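Peptidoglycan N-acetylglucosamine deacetylase (Agathobacter rectalis, PDB 5JMU) probably removes the acetyl group from N-acetylglucosamine of peptidoglycan, using a zinc ion held in its carbohydrate esterase family 4 (NodB-like) catalytic domain. Local coordinates at residues 14-25 with 207-218; 119-127 with 218-226. One frame throughout, in Å; residues are numbered along the deposited sequence.

Contact 1 of 2, residues 14-25 with 207-218; sequences TVNPGNKIIYLT and GYTFLPLTTSSP
With CG anti to its carbonyl carbon (chi1 -62°), Tyr23 lays its ring against the chain at 211-213, where Leu213 CD2 sits over one face, 3.7 Å from the ring centroid. Ile21 CG2 backs the opposite face, and the carbonyl O of Pro212 lies in the ring plane at the edge, 3.5 Å from Tyr23 CE1. Tyrosine suits this place because its flat ring fills the slot while its hydroxyl reaches water 2, which also bonds Ser217 OG. With an alanine here, Leu213 CD2 would probably lose the ring face it rests on, and water 2 its bond to the hydroxyl.

Lys20 bends at chi3 (80°), which brings CE over the face of Tyr208 in a CH-pi contact, 3.9 Å from the centroid, while NZ continues to the carbonyl of Asn206. Along 20-22 and 209-211 the backbones pair in parallel: Thr209 N bonds Lys20 O (2.9 Å), Ile22 N bonds Thr209 O and Leu211 N bonds Ile22 O. Ile22 and Phe210 lie on one face of the sheet, and isoleucine, whose branching at CB suits an extended strand, sets CG2 against the ring. Val15 N gives Ser216 O a nearly straight bond.

Pairing of the first strand (21-27) with the last (209-210) is consistent with the (beta/alpha)-barrel-like NodB fold of family 4 esterases. Strand 21-27 also pairs with 49-53 and 180-186; Ile22 and Tyr208 pack on Val175 of helix 164-175.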
loop_
_atom_site.group_PDB
_atom_site.type_symbol
_atom_site.label_atom_id
_atom_site.label_comp_id
_atom_site.label_asym_id
_atom_site.label_seq_id
_atom_site.Cartn_x
_atom_site.Cartn_y
_atom_site.Cartn_z
ATOM N N THR A 14 8.261 12.143 -12.511
ATOM C CA THR A 14 7.489 10.928 -12.673
ATOM C C THR A 14 6.865 10.995 -14.057
ATOM O O THR A 14 6.976 12.003 -14.738
ATOM C CB THR A 14 6.451 10.763 -11.579
ATOM O OG1 THR A 14 5.646 11.942 -11.487
ATOM C CG2 THR A 14 7.163 10.543 -10.233
ATOM N N VAL A 15 6.277 9.881 -14.465
ATOM C CA VAL A 15 5.661 9.771 -15.779
ATOM C C VAL A 15 4.158 9.858 -15.627
ATOM O O VAL A 15 3.550 9.078 -14.903
ATOM C CB VAL A 15 6.075 8.440 -16.423
ATOM C CG1 VAL A 15 5.392 8.227 -17.789
ATOM C CG2 VAL A 15 7.557 8.394 -16.545
ATOM N N ASN A 16 3.546 10.802 -16.341
ATOM C CA ASN A 16 2.095 10.928 -16.270
ATOM C C ASN A 16 1.399 9.636 -16.753
ATOM O O ASN A 16 1.659 9.208 -17.855
ATOM C CB ASN A 16 1.656 12.116 -17.124
ATOM C CG ASN A 16 0.192 12.444 -16.922
ATOM O OD1 ASN A 16 -0.672 11.730 -17.391
ATOM N ND2 ASN A 16 -0.082 13.521 -16.216
ATOM N N PRO A 17 0.533 9.026 -15.912
ATOM C CA PRO A 17 -0.076 7.721 -16.207
ATOM C C PRO A 17 -1.341 7.838 -17.022
ATOM O O PRO A 17 -1.883 6.791 -17.394
ATOM C CB PRO A 17 -0.407 7.161 -14.816
ATOM C CG PRO A 17 -0.745 8.393 -14.032
ATOM C CD PRO A 17 0.263 9.454 -14.525
ATOM N N GLY A 18 -1.782 9.059 -17.351
ATOM C CA GLY A 18 -3.010 9.225 -18.105
ATOM C C GLY A 18 -4.128 9.732 -17.223
ATOM O O GLY A 18 -3.915 10.283 -16.149
ATOM N N ASN A 19 -5.348 9.503 -17.664
ATOM C CA ASN A 19 -6.489 10.045 -16.944
ATOM C C ASN A 19 -7.409 8.933 -16.440
ATOM O O ASN A 19 -7.451 7.843 -17.031
ATOM C CB ASN A 19 -7.244 11.003 -17.855
ATOM C CG ASN A 19 -6.381 12.170 -18.264
ATOM O OD1 ASN A 19 -5.705 12.777 -17.425
ATOM N ND2 ASN A 19 -6.298 12.416 -19.571
ATOM N N LYS A 20 -8.145 9.239 -15.371
ATOM C CA LYS A 20 -9.071 8.291 -14.719
ATOM C C LYS A 20 -8.314 7.010 -14.368
ATOM O O LYS A 20 -8.639 5.907 -14.838
ATOM C CB LYS A 20 -10.299 8.040 -15.595
ATOM C CG LYS A 20 -11.208 9.261 -15.634
ATOM C CD LYS A 20 -12.340 9.140 -16.632
ATOM C CE LYS A 20 -13.432 8.337 -16.082
ATOM N NZ LYS A 20 -14.639 8.528 -16.929
ATOM N N ILE A 21 -7.329 7.178 -13.480
ATOM C CA ILE A 21 -6.434 6.092 -13.074
ATOM C C ILE A 21 -6.796 5.676 -11.662
ATOM O O ILE A 21 -7.030 6.534 -10.809
ATOM C CB ILE A 21 -4.963 6.530 -13.101
ATOM C CG1 ILE A 21 -4.561 7.031 -14.509
ATOM C CG2 ILE A 21 -4.051 5.419 -12.556
ATOM C CD1 ILE A 21 -4.777 5.992 -15.624
ATOM N N ILE A 22 -6.817 4.367 -11.407
ATOM C CA ILE A 22 -6.969 3.850 -10.030
ATOM C C ILE A 22 -5.828 2.900 -9.712
ATOM O O ILE A 22 -5.625 1.879 -10.415
ATOM C CB ILE A 22 -8.313 3.120 -9.835
ATOM C CG1 ILE A 22 -9.486 4.062 -10.178
ATOM C CG2 ILE A 22 -8.427 2.630 -8.366
ATOM C CD1 ILE A 22 -10.821 3.353 -10.280
ATOM N N TYR A 23 -5.123 3.199 -8.623
ATOM C CA TYR A 23 -4.133 2.271 -8.092
ATOM C C TYR A 23 -4.800 1.621 -6.894
ATOM O O TYR A 23 -4.909 2.262 -5.834
ATOM C CB TYR A 23 -2.851 2.992 -7.666
ATOM C CG TYR A 23 -2.099 3.720 -8.781
ATOM C CD1 TYR A 23 -1.200 3.058 -9.610
ATOM C CD2 TYR A 23 -2.233 5.110 -8.927
ATOM C CE1 TYR A 23 -0.495 3.757 -10.593
ATOM C CE2 TYR A 23 -1.528 5.819 -9.916
ATOM C CZ TYR A 23 -0.659 5.139 -10.743
ATOM O OH TYR A 23 0.032 5.844 -11.709
ATOM N N LEU A 24 -5.248 0.365 -7.030
ATOM C CA LEU A 24 -5.736 -0.362 -5.854
ATOM C C LEU A 24 -4.518 -0.800 -5.045
ATOM O O LEU A 24 -3.544 -1.364 -5.602
ATOM C CB LEU A 24 -6.552 -1.610 -6.258
ATOM C CG LEU A 24 -7.882 -1.341 -6.924
ATOM C CD1 LEU A 24 -8.500 -2.680 -7.380
ATOM C CD2 LEU A 24 -8.788 -0.640 -5.942
ATOM N N THR A 25 -4.525 -0.512 -3.748
ATOM C CA THR A 25 -3.410 -0.932 -2.894
ATOM C C THR A 25 -3.928 -1.618 -1.660
ATOM O O THR A 25 -5.008 -1.305 -1.149
ATOM C CB THR A 25 -2.493 0.245 -2.478
ATOM O OG1 THR A 25 -3.123 1.075 -1.465
ATOM C CG2 THR A 25 -2.168 1.105 -3.704
ATOM N N GLY A 207 -14.819 3.934 -17.385
ATOM C CA GLY A 207 -13.706 4.563 -18.104
ATOM C C GLY A 207 -12.420 4.649 -17.308
ATOM O O GLY A 207 -11.445 5.268 -17.752
ATOM N N TYR A 208 -12.415 4.035 -16.132
ATOM C CA TYR A 208 -11.198 4.029 -15.311
ATOM C C TYR A 208 -10.253 2.892 -15.706
ATOM O O TYR A 208 -10.709 1.805 -16.141
ATOM C CB TYR A 208 -11.534 3.897 -13.810
ATOM C CG TYR A 208 -12.195 5.123 -13.263
ATOM C CD1 TYR A 208 -13.569 5.331 -13.430
ATOM C CD2 TYR A 208 -11.442 6.108 -12.663
ATOM C CE1 TYR A 208 -14.180 6.467 -12.956
ATOM C CE2 TYR A 208 -12.050 7.283 -12.176
ATOM C CZ TYR A 208 -13.422 7.435 -12.339
ATOM O OH TYR A 208 -14.067 8.547 -11.876
ATOM N N THR A 209 -8.955 3.144 -15.514
ATOM C CA THR A 209 -7.894 2.145 -15.764
ATOM C C THR A 209 -7.227 1.822 -14.438
ATOM O O THR A 209 -6.775 2.740 -13.746
ATOM C CB THR A 209 -6.836 2.672 -16.746
ATOM O OG1 THR A 209 -7.500 2.920 -17.996
ATOM C CG2 THR A 209 -5.761 1.596 -16.948
ATOM N N PHE A 210 -7.172 0.534 -14.090
ATOM C CA PHE A 210 -6.477 0.050 -12.895
ATOM C C PHE A 210 -5.048 -0.258 -13.202
ATOM O O PHE A 210 -4.751 -1.013 -14.145
ATOM C CB PHE A 210 -7.170 -1.195 -12.356
ATOM C CG PHE A 210 -8.531 -0.905 -11.779
ATOM C CD1 PHE A 210 -9.656 -0.912 -12.616
ATOM C CD2 PHE A 210 -8.693 -0.646 -10.435
ATOM C CE1 PHE A 210 -10.938 -0.609 -12.114
ATOM C CE2 PHE A 210 -9.932 -0.384 -9.912
ATOM C CZ PHE A 210 -11.084 -0.349 -10.759
ATOM N N LEU A 211 -4.139 0.336 -12.416
ATOM C CA LEU A 211 -2.719 0.136 -12.625
ATOM C C LEU A 211 -2.031 -0.261 -11.325
ATOM O O LEU A 211 -2.507 0.088 -10.236
ATOM C CB LEU A 211 -2.106 1.422 -13.146
ATOM C CG LEU A 211 -2.511 1.943 -14.514
ATOM C CD1 LEU A 211 -1.849 3.307 -14.774
ATOM C CD2 LEU A 211 -2.101 0.914 -15.540
ATOM N N PRO A 212 -0.883 -0.931 -11.402
ATOM C CA PRO A 212 0.022 -1.118 -10.250
ATOM C C PRO A 212 0.973 0.080 -10.112
ATOM O O PRO A 212 1.257 0.774 -11.102
ATOM C CB PRO A 212 0.816 -2.371 -10.606
ATOM C CG PRO A 212 0.982 -2.229 -12.177
ATOM C CD PRO A 212 -0.328 -1.506 -12.654
ATOM N N LEU A 213 1.443 0.340 -8.888
ATOM C CA LEU A 213 2.414 1.417 -8.696
ATOM C C LEU A 213 3.746 0.935 -9.184
ATOM O O LEU A 213 4.149 -0.214 -8.919
ATOM C CB LEU A 213 2.501 1.823 -7.207
ATOM C CG LEU A 213 1.292 2.634 -6.698
ATOM C CD1 LEU A 213 1.292 2.625 -5.163
ATOM C CD2 LEU A 213 1.291 4.047 -7.259
ATOM N N THR A 214 4.494 1.813 -9.863
ATOM C CA THR A 214 5.864 1.512 -10.245
ATOM C C THR A 214 6.747 2.691 -9.864
ATOM O O THR A 214 6.273 3.696 -9.375
ATOM C CB THR A 214 6.006 1.238 -11.741
ATOM O OG1 THR A 214 5.773 2.457 -12.464
ATOM C CG2 THR A 214 4.987 0.204 -12.171
ATOM N N THR A 215 8.037 2.549 -10.097
ATOM C CA THR A 215 8.948 3.619 -9.694
ATOM C C THR A 215 8.779 4.890 -10.532
ATOM O O THR A 215 9.254 5.938 -10.131
ATOM C CB THR A 215 10.421 3.160 -9.770
ATOM O OG1 THR A 215 10.694 2.704 -11.084
ATOM C CG2 THR A 215 10.655 2.024 -8.738
ATOM N N SER A 216 8.109 4.792 -11.673
ATOM C CA SER A 216 7.856 5.995 -12.456
ATOM C C SER A 216 6.456 6.566 -12.206
ATOM O O SER A 216 6.111 7.592 -12.799
ATOM C CB SER A 216 8.089 5.709 -13.945
ATOM O OG SER A 216 7.370 4.575 -14.316
ATOM N N SER A 217 5.646 5.914 -11.350
ATOM C CA SER A 217 4.320 6.449 -11.019
ATOM C C SER A 217 4.423 7.713 -10.176
ATOM O O SER A 217 5.303 7.836 -9.317
ATOM C CB SER A 217 3.471 5.436 -10.230
ATOM O OG SER A 217 3.357 4.226 -10.953
ATOM N N PRO A 218 3.462 8.627 -10.363
ATOM C CA PRO A 218 3.349 9.703 -9.358
ATOM C C PRO A 218 3.009 9.092 -7.995
ATOM O O PRO A 218 2.199 8.165 -7.945
ATOM C CB PRO A 218 2.208 10.589 -9.907
ATOM C CG PRO A 218 1.327 9.607 -10.713
ATOM C CD PRO A 218 2.376 8.642 -11.362
HETATM O O HOH W 1 -8.686 5.449 -17.955
HETATM O O HOH W 2 1.875 4.569 -13.173
HETATM O O HOH W 3 -4.968 -1.285 -9.439
HETATM O O HOH W 4 -1.886 -0.307 -7.511
#

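Contact 2 of 2, residues 119-127 with 218-226; sequences GSSNTVSKD and PMSHHRVNN
The imidazole of His222 meets Ser121 at its edge: Ser121 OG lies in the ring plane, 2.8 Å from His222 ND1, in a hydrogen bond whose donor may be either atom. His222 NE2 bonds the carbonyl O of Trp150, so both ring nitrogens are engaged and the ring's rotation is fixed; histidine suits the place by offering two polar edge atoms. The Trp150 ring meets it edge-to-face.

The flat amide of Asn225 is turned so that Ser121 O lies in its plane, and ND2 approaches a lone pair of that oxygen at 2.9 Å with an almost linear N-H (174°). Asn226, with CG anti to its backbone N (chi1 -175°), sends ND2 to Ser125 OG, 2.9 Å away, while its OD1 accepts from Gly131 N. That serine hydroxyl in turn donates to Asn122 OD1 at 2.7 Å, an oxygen that Ser125 N also grips in an Asx motif. Small serines let the two chains come this close. The extended Lys126 chain runs antiparallel alongside Asn226, its CG 3.3 Å from Asn226 OD1. Water 5 links Ser120 O and Asn122 O to Asn225 N.

The C-terminal tail is thereby tied to the loop between strand 113-114 and helix 132-142; Val224 and the terminal carboxylate reach Thr134 of that helix, and Ser120 packs on Tyr147 of strand 146-147.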
loop_
_atom_site.group_PDB
_atom_site.type_symbol
_atom_site.label_atom_id
_atom_site.label_comp_id
_atom_site.label_asym_id
_atom_site.label_seq_id
_atom_site.Cartn_x
_atom_site.Cartn_y
_atom_site.Cartn_z
ATOM N N GLY A 119 0.586 5.793 7.674
ATOM C CA GLY A 119 0.808 6.837 6.669
ATOM C C GLY A 119 1.987 7.731 7.047
ATOM O O GLY A 119 2.373 7.770 8.214
ATOM N N SER A 120 2.570 8.478 6.105
ATOM C CA SER A 120 3.656 9.395 6.488
ATOM C C SER A 120 3.138 10.508 7.402
ATOM O O SER A 120 3.934 11.188 8.077
ATOM C CB SER A 120 4.315 10.009 5.231
ATOM O OG SER A 120 3.452 10.932 4.571
ATOM N N SER A 121 1.815 10.656 7.404
ATOM C CA SER A 121 1.082 11.668 8.183
ATOM C C SER A 121 0.767 11.266 9.615
ATOM O O SER A 121 0.147 12.068 10.365
ATOM C CB SER A 121 -0.234 11.972 7.447
ATOM O OG SER A 121 -0.905 10.724 7.174
ATOM N N ASN A 122 1.163 10.058 10.012
ATOM C CA ASN A 122 0.741 9.551 11.331
ATOM C C ASN A 122 1.264 10.405 12.469
ATOM O O ASN A 122 2.333 10.986 12.366
ATOM C CB ASN A 122 1.194 8.096 11.558
ATOM C CG ASN A 122 2.667 7.983 11.927
ATOM O OD1 ASN A 122 3.043 8.231 13.070
ATOM N ND2 ASN A 122 3.497 7.603 10.971
ATOM N N THR A 123 0.508 10.461 13.578
ATOM C CA THR A 123 1.032 11.105 14.784
ATOM C C THR A 123 1.268 10.121 15.910
ATOM O O THR A 123 1.836 10.510 16.943
ATOM C CB THR A 123 0.113 12.209 15.314
ATOM O OG1 THR A 123 -1.183 11.682 15.594
ATOM C CG2 THR A 123 0.034 13.318 14.305
ATOM N N VAL A 124 0.869 8.850 15.732
ATOM C CA VAL A 124 1.163 7.885 16.787
ATOM C C VAL A 124 2.686 7.801 17.062
ATOM O O VAL A 124 3.109 7.582 18.199
ATOM C CB VAL A 124 0.606 6.470 16.472
ATOM C CG1 VAL A 124 1.172 5.865 15.202
ATOM C CG2 VAL A 124 0.717 5.542 17.734
ATOM N N SER A 125 3.489 8.007 16.007
ATOM C CA SER A 125 4.929 7.979 16.187
ATOM C C SER A 125 5.386 9.066 17.168
ATOM O O SER A 125 6.468 8.891 17.738
ATOM C CB SER A 125 5.649 8.149 14.848
ATOM O OG SER A 125 5.224 9.362 14.227
ATOM N N LYS A 126 4.582 10.119 17.430
ATOM C CA LYS A 126 4.987 11.126 18.442
ATOM C C LYS A 126 5.109 10.522 19.826
ATOM O O LYS A 126 5.845 11.019 20.659
ATOM C CB LYS A 126 3.995 12.284 18.563
ATOM C CG LYS A 126 3.879 13.204 17.399
ATOM C CD LYS A 126 2.806 14.279 17.680
ATOM C CE LYS A 126 2.440 15.075 16.428
ATOM N NZ LYS A 126 1.219 15.939 16.672
ATOM N N ASP A 127 4.333 9.484 20.086
ATOM C CA ASP A 127 4.360 8.841 21.396
ATOM C C ASP A 127 5.637 8.052 21.630
ATOM O O ASP A 127 5.910 7.663 22.771
ATOM C CB ASP A 127 3.168 7.921 21.539
ATOM C CG ASP A 127 1.892 8.705 21.714
ATOM O OD1 ASP A 127 1.972 9.827 22.253
ATOM O OD2 ASP A 127 0.833 8.177 21.358
ATOM N N PRO A 218 3.462 8.627 -10.363
ATOM C CA PRO A 218 3.349 9.703 -9.358
ATOM C C PRO A 218 3.009 9.092 -7.995
ATOM O O PRO A 218 2.199 8.165 -7.945
ATOM C CB PRO A 218 2.208 10.589 -9.907
ATOM C CG PRO A 218 1.327 9.607 -10.713
ATOM C CD PRO A 218 2.376 8.642 -11.362
HETATM N N MSE A 219 3.661 9.547 -6.920
HETATM C CA MSE A 219 3.312 9.089 -5.577
HETATM C C MSE A 219 2.275 10.020 -4.957
HETATM O O MSE A 219 2.220 11.213 -5.262
HETATM C CB MSE A 219 4.562 9.054 -4.657
HETATM C CG MSE A 219 5.696 8.139 -5.131
HETATM SE SE MSE A 219 5.280 6.268 -4.843
HETATM C CE MSE A 219 5.007 5.667 -6.693
ATOM N N SER A 220 1.477 9.465 -4.058
ATOM C CA SER A 220 0.534 10.262 -3.290
ATOM C C SER A 220 1.199 10.524 -1.943
ATOM O O SER A 220 1.501 9.546 -1.228
ATOM C CB SER A 220 -0.784 9.493 -3.129
ATOM O OG SER A 220 -1.700 10.209 -2.336
ATOM N N HIS A 221 1.477 11.798 -1.627
ATOM C CA HIS A 221 2.107 12.146 -0.340
ATOM C C HIS A 221 1.220 13.019 0.517
ATOM O O HIS A 221 0.751 14.089 0.068
ATOM C CB HIS A 221 3.432 12.900 -0.529
ATOM C CG HIS A 221 4.549 12.045 -1.033
ATOM N ND1 HIS A 221 5.799 12.552 -1.342
ATOM C CD2 HIS A 221 4.606 10.713 -1.290
ATOM C CE1 HIS A 221 6.577 11.570 -1.773
ATOM N NE2 HIS A 221 5.882 10.443 -1.738
ATOM N N HIS A 222 1.019 12.603 1.746
ATOM C CA HIS A 222 0.321 13.441 2.715
ATOM C C HIS A 222 1.254 14.511 3.254
ATOM O O HIS A 222 2.441 14.508 2.942
ATOM C CB HIS A 222 -0.126 12.588 3.893
ATOM C CG HIS A 222 -1.207 11.597 3.590
ATOM N ND1 HIS A 222 -1.603 10.658 4.508
ATOM C CD2 HIS A 222 -1.988 11.422 2.498
ATOM C CE1 HIS A 222 -2.587 9.927 3.992
ATOM N NE2 HIS A 222 -2.837 10.370 2.776
ATOM N N ARG A 223 0.716 15.361 4.129
ATOM C CA ARG A 223 1.498 16.266 4.975
ATOM C C ARG A 223 2.189 15.425 6.044
ATOM O O ARG A 223 1.604 14.478 6.565
ATOM C CB ARG A 223 0.564 17.317 5.638
ATOM C CG ARG A 223 1.255 18.307 6.559
ATOM C CD ARG A 223 0.262 19.237 7.263
ATOM N NE ARG A 223 0.967 20.316 7.980
ATOM C CZ ARG A 223 1.407 20.250 9.240
ATOM N NH1 ARG A 223 1.216 19.160 9.978
ATOM N NH2 ARG A 223 2.042 21.292 9.780
ATOM N N VAL A 224 3.436 15.743 6.386
ATOM C CA VAL A 224 4.038 15.113 7.558
ATOM C C VAL A 224 3.664 15.899 8.825
ATOM O O VAL A 224 3.798 17.112 8.873
ATOM C CB VAL A 224 5.574 15.027 7.413
ATOM C CG1 VAL A 224 6.236 14.559 8.710
ATOM C CG2 VAL A 224 5.942 14.093 6.259
ATOM N N ASN A 225 3.174 15.183 9.840
ATOM C CA ASN A 225 2.694 15.829 11.065
ATOM C C ASN A 225 3.533 15.572 12.316
ATOM O O ASN A 225 3.264 16.128 13.356
ATOM C CB ASN A 225 1.244 15.379 11.291
ATOM C CG ASN A 225 0.404 15.769 10.133
ATOM O OD1 ASN A 225 0.351 16.952 9.825
ATOM N ND2 ASN A 225 -0.279 14.818 9.512
ATOM N N ASN A 226 4.549 14.722 12.187
ATOM C CA ASN A 226 5.514 14.494 13.246
ATOM C C ASN A 226 6.924 14.630 12.656
ATOM O O ASN A 226 7.751 13.705 12.774
ATOM C CB ASN A 226 5.346 13.098 13.857
ATOM C CG ASN A 226 6.274 12.880 15.042
ATOM O OD1 ASN A 226 6.635 13.848 15.735
ATOM N ND2 ASN A 226 6.658 11.637 15.295
ATOM O OXT ASN A 226 7.271 15.635 12.002
HETATM O O HOH W 5 3.676 12.469 10.351
HETATM O O HOH W 6 4.678 12.904 3.249
HETATM O O HOH W 7 1.494 18.029 14.119
#

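How the contacts relate
Pro218 belongs to both contacts: the chain leaving contact 1 runs on as the C-terminal tail of contact 2, so one continuous stretch, 207-226, joins the first strand of the catalytic domain to the 119-127 loop. The centres lie 22 Å apart, and the two meet where CE of Met219, a selenomethionine, packs 3.6 Å from Thr214 O. Both come near the zinc site formed by Asp28, His76 and His80 without supplying a ligand: the side chains of Thr25 in contact 1 and Asn122 in contact 2 are each about 10 Å from the zinc ion. At the far end, the side chain of Asn226 is about 13 Å from a magnesium ion.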